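Local coordinates for protein TRAP dicarboxylate transporter-DctP subunit (Marinobacter aquaeolei, PDB 4PFI) that probably captures a small organic solute, perhaps a carboxylate, in the periplasm and hands it to a TRAP membrane transporter, at residues F174-T183 / F191-P202. Sequence-based numbering, arbitrary orientation.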
loop_
_atom_site.group_PDB
_atom_site.type_symbol
_atom_site.label_atom_id
_atom_site.label_comp_id
_atom_site.label_asym_id
_atom_site.label_seq_id
_atom_site.Cartn_x
_atom_site.Cartn_y
_atom_site.Cartn_z
ATOM N N PHE A 174 2.739 6.870 22.019
ATOM C CA PHE A 174 3.073 7.705 20.862
ATOM C C PHE A 174 3.345 9.168 21.245
ATOM O O PHE A 174 3.933 9.905 20.447
ATOM C CB PHE A 174 1.937 7.678 19.822
ATOM C CG PHE A 174 1.926 6.455 18.964
ATOM C CD1 PHE A 174 2.719 6.388 17.835
ATOM C CD2 PHE A 174 1.135 5.363 19.291
ATOM C CE1 PHE A 174 2.738 5.252 17.051
ATOM C CE2 PHE A 174 1.136 4.227 18.499
ATOM C CZ PHE A 174 1.940 4.166 17.387
ATOM N N GLN A 175 2.920 9.595 22.439
ATOM C CA GLN A 175 3.045 11.017 22.842
ATOM C C GLN A 175 4.471 11.555 22.725
ATOM O O GLN A 175 5.392 11.027 23.356
ATOM C CB GLN A 175 2.544 11.238 24.278
ATOM C CG GLN A 175 1.045 11.500 24.376
ATOM C CD GLN A 175 0.672 12.931 24.003
ATOM O OE1 GLN A 175 1.550 13.800 23.873
ATOM N NE2 GLN A 175 -0.630 13.183 23.814
ATOM N N GLY A 176 4.641 12.601 21.915
ATOM C CA GLY A 176 5.921 13.270 21.744
ATOM C C GLY A 176 6.888 12.597 20.770
ATOM O O GLY A 176 7.981 13.114 20.520
ATOM N N LEU A 177 6.487 11.448 20.228
ATOM C CA LEU A 177 7.340 10.654 19.332
ATOM C C LEU A 177 7.369 11.216 17.931
ATOM O O LEU A 177 6.319 11.470 17.350
ATOM C CB LEU A 177 6.826 9.215 19.254
ATOM C CG LEU A 177 7.647 8.204 20.054
ATOM C CD1 LEU A 177 7.918 8.718 21.462
ATOM C CD2 LEU A 177 6.940 6.855 20.078
ATOM N N ARG A 178 8.560 11.422 17.380
ATOM C CA ARG A 178 8.673 11.701 15.947
ATOM C C ARG A 178 8.508 10.372 15.230
ATOM O O ARG A 178 9.320 9.462 15.398
ATOM C CB ARG A 178 10.031 12.319 15.600
ATOM C CG ARG A 178 10.266 13.666 16.233
ATOM C CD ARG A 178 9.850 14.756 15.269
ATOM N NE ARG A 178 10.922 15.043 14.333
ATOM C CZ ARG A 178 10.982 16.130 13.566
ATOM N NH1 ARG A 178 10.025 17.058 13.618
ATOM N NH2 ARG A 178 12.023 16.284 12.753
ATOM N N PHE A 179 7.447 10.248 14.450
ATOM C CA PHE A 179 7.091 8.966 13.865
ATOM C C PHE A 179 6.925 9.131 12.355
ATOM O O PHE A 179 6.223 10.027 11.909
ATOM C CB PHE A 179 5.798 8.412 14.526
ATOM C CG PHE A 179 5.567 6.935 14.267
ATOM C CD1 PHE A 179 6.167 5.964 15.063
ATOM C CD2 PHE A 179 4.778 6.519 13.189
ATOM C CE1 PHE A 179 5.967 4.594 14.800
ATOM C CE2 PHE A 179 4.574 5.144 12.923
ATOM C CZ PHE A 179 5.166 4.188 13.718
ATOM N N ARG A 180 7.585 8.278 11.568
ATOM C CA ARG A 180 7.592 8.419 10.107
ATOM C C ARG A 180 6.423 7.649 9.442
ATOM O O ARG A 180 6.292 6.429 9.556
ATOM C CB ARG A 180 8.989 8.064 9.556
ATOM C CG ARG A 180 9.069 7.429 8.178
ATOM C CD ARG A 180 8.563 8.267 7.115
ATOM N NE ARG A 180 9.228 8.012 5.841
ATOM C CZ ARG A 180 8.673 8.197 4.632
ATOM N NH1 ARG A 180 9.392 7.978 3.540
ATOM N NH2 ARG A 180 7.415 8.597 4.483
ATOM N N THR A 181 5.555 8.401 8.778
ATOM C CA THR A 181 4.285 7.900 8.274
ATOM C C THR A 181 4.327 7.866 6.754
ATOM O O THR A 181 5.262 8.390 6.158
ATOM C CB THR A 181 3.118 8.859 8.669
ATOM O OG1 THR A 181 3.300 10.135 8.033
ATOM C CG2 THR A 181 3.030 9.052 10.176
HETATM N N MSE A 182 3.304 7.282 6.123
HETATM C CA MSE A 182 3.148 7.407 4.669
HETATM C C MSE A 182 2.978 8.894 4.346
HETATM O O MSE A 182 2.535 9.694 5.179
HETATM C CB MSE A 182 1.934 6.592 4.169
HETATM C CG MSE A 182 2.102 5.055 4.261
HETATM SE SE MSE A 182 3.756 4.387 3.383
HETATM C CE MSE A 182 4.939 4.469 4.916
ATOM N N THR A 183 3.307 9.274 3.126
ATOM C CA THR A 183 3.289 10.683 2.751
ATOM C C THR A 183 1.896 11.165 2.320
ATOM O O THR A 183 1.722 11.786 1.279
ATOM C CB THR A 183 4.298 10.950 1.632
ATOM O OG1 THR A 183 4.359 12.365 1.380
ATOM C CG2 THR A 183 3.907 10.183 0.351
ATOM N N PHE A 191 -1.638 9.183 12.955
ATOM C CA PHE A 191 -0.664 9.060 14.045
ATOM C C PHE A 191 -0.651 10.324 14.919
ATOM O O PHE A 191 -0.360 10.276 16.113
ATOM C CB PHE A 191 0.716 8.725 13.476
ATOM C CG PHE A 191 0.831 7.280 13.021
ATOM C CD1 PHE A 191 1.080 6.266 13.947
ATOM C CD2 PHE A 191 0.635 6.928 11.687
ATOM C CE1 PHE A 191 1.144 4.942 13.549
ATOM C CE2 PHE A 191 0.697 5.605 11.294
ATOM C CZ PHE A 191 0.961 4.611 12.219
ATOM N N ARG A 192 -1.004 11.454 14.329
ATOM C CA ARG A 192 -1.182 12.660 15.108
ATOM C C ARG A 192 -2.313 12.419 16.106
ATOM O O ARG A 192 -2.284 12.929 17.212
ATOM C CB ARG A 192 -1.491 13.834 14.193
ATOM C CG ARG A 192 -1.255 15.168 14.803
ATOM C CD ARG A 192 -1.538 16.268 13.769
ATOM N NE ARG A 192 -0.445 16.462 12.789
ATOM C CZ ARG A 192 -0.534 16.272 11.465
ATOM N NH1 ARG A 192 -1.658 15.858 10.888
ATOM N NH2 ARG A 192 0.519 16.498 10.695
ATOM N N SER A 193 -3.305 11.623 15.726
ATOM C CA SER A 193 -4.413 11.308 16.643
ATOM C C SER A 193 -3.931 10.638 17.932
ATOM O O SER A 193 -4.509 10.841 18.985
ATOM C CB SER A 193 -5.424 10.378 15.984
ATOM O OG SER A 193 -5.958 10.939 14.814
ATOM N N TYR A 194 -2.879 9.830 17.835
ATOM C CA TYR A 194 -2.309 9.142 19.000
ATOM C C TYR A 194 -1.373 10.054 19.783
ATOM O O TYR A 194 -0.891 9.686 20.858
ATOM C CB TYR A 194 -1.554 7.882 18.556
ATOM C CG TYR A 194 -2.391 6.939 17.718
ATOM C CD1 TYR A 194 -3.778 6.855 17.899
ATOM C CD2 TYR A 194 -1.808 6.148 16.747
ATOM C CE1 TYR A 194 -4.556 6.008 17.139
ATOM C CE2 TYR A 194 -2.569 5.302 15.974
ATOM C CZ TYR A 194 -3.948 5.242 16.178
ATOM O OH TYR A 194 -4.697 4.391 15.425
ATOM N N GLY A 195 -1.124 11.249 19.248
ATOM C CA GLY A 195 -0.289 12.226 19.912
ATOM C C GLY A 195 1.155 12.174 19.437
ATOM O O GLY A 195 2.052 12.579 20.166
ATOM N N ALA A 196 1.399 11.677 18.226
ATOM C CA ALA A 196 2.754 11.678 17.685
ATOM C C ALA A 196 2.998 12.979 16.920
ATOM O O ALA A 196 2.060 13.723 16.657
ATOM C CB ALA A 196 2.982 10.475 16.777
ATOM N N ASP A 197 4.260 13.250 16.587
ATOM C CA ASP A 197 4.602 14.277 15.599
ATOM C C ASP A 197 5.049 13.541 14.344
ATOM O O ASP A 197 6.194 13.076 14.264
ATOM C CB ASP A 197 5.734 15.192 16.082
ATOM C CG ASP A 197 6.223 16.142 14.991
ATOM O OD1 ASP A 197 5.429 16.474 14.077
ATOM O OD2 ASP A 197 7.405 16.563 15.039
ATOM N N PRO A 198 4.146 13.416 13.366
ATOM C CA PRO A 198 4.434 12.682 12.128
ATOM C C PRO A 198 5.382 13.419 11.169
ATOM O O PRO A 198 5.235 14.609 10.940
ATOM C CB PRO A 198 3.057 12.530 11.496
ATOM C CG PRO A 198 2.278 13.689 12.012
ATOM C CD PRO A 198 2.793 13.984 13.380
ATOM N N VAL A 199 6.354 12.700 10.615
ATOM C CA VAL A 199 7.258 13.245 9.590
ATOM C C VAL A 199 7.206 12.340 8.377
ATOM O O VAL A 199 6.807 11.182 8.488
ATOM C CB VAL A 199 8.717 13.276 10.093
ATOM C CG1 VAL A 199 8.882 14.336 11.159
ATOM C CG2 VAL A 199 9.088 11.935 10.663
ATOM N N GLN A 200 7.598 12.861 7.223
ATOM C CA GLN A 200 7.697 12.080 6.001
ATOM C C GLN A 200 9.112 12.150 5.420
ATOM O O GLN A 200 9.319 12.393 4.246
ATOM C CB GLN A 200 6.684 12.570 4.989
ATOM C CG GLN A 200 5.253 12.407 5.476
ATOM C CD GLN A 200 4.875 13.519 6.376
ATOM O OE1 GLN A 200 5.094 14.678 6.039
ATOM N NE2 GLN A 200 4.327 13.196 7.540
ATOM N N THR A 201 10.076 11.952 6.285
ATOM C CA THR A 201 11.479 11.776 5.912
ATOM C C THR A 201 11.707 10.782 4.747
ATOM O O THR A 201 11.153 9.678 4.763
ATOM C CB THR A 201 12.187 11.219 7.105
ATOM O OG1 THR A 201 11.723 11.909 8.278
ATOM C CG2 THR A 201 13.696 11.374 6.949
ATOM N N PRO A 202 12.509 11.177 3.734
ATOM C CA PRO A 202 12.844 10.331 2.580
ATOM C C PRO A 202 13.438 9.005 3.019
ATOM O O PRO A 202 14.245 8.946 3.957
ATOM C CB PRO A 202 13.896 11.148 1.831
ATOM C CG PRO A 202 13.647 12.559 2.241
ATOM C CD PRO A 202 13.179 12.487 3.659
HETATM O O HOH W 1 -1.891 10.121 23.311
#
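The chi1 of Phe179 (-164°) swings its ring away from its own backbone N, bringing CE2 over one face of Phe191, whose own CG lies beside its backbone N (chi1 -75°). The two form an offset stack, CE2 of Phe179 3.5 Å from CE1 of Phe191. Phe174 meets the edge of the Phe191 ring through CZ and CE1, while CD2 of Tyr194 sits over a face of Phe174; the Tyr194 hydroxyl is hydrogen-bonded to His117. Thr181 CG2 packs on Phe191 CD2 at 3.5 Å and on Pro198 CB. Behind this cluster, 178-180 and 197-199 pair as parallel strands of a beta-alpha-beta crossover through helix 185-192; their hydrogen bonds include Asp197 N to Leu177 O (2.8 Å) and Thr181 N to Val199 O (3.1 Å). Arg178 NH1 forms a salt bridge with Asp197 OD2 (3.0 Å) on the syn side, and Val199 CG1 covers the guanidinium centre. Gln200 NE2 donates to Thr181 OG1 (3.3 Å). Arg180 donates from NH2 to Thr181 O at 2.7 Å, one guanidinium face over Gln200 C. A leucine in its place would probably leave Thr181 O without this donor. Aromatic packing thus holds helix 185-192 against the strands, the salt bridge clasps the face bearing Arg178 and Val199, and the Gln200 amide ties the loops beyond.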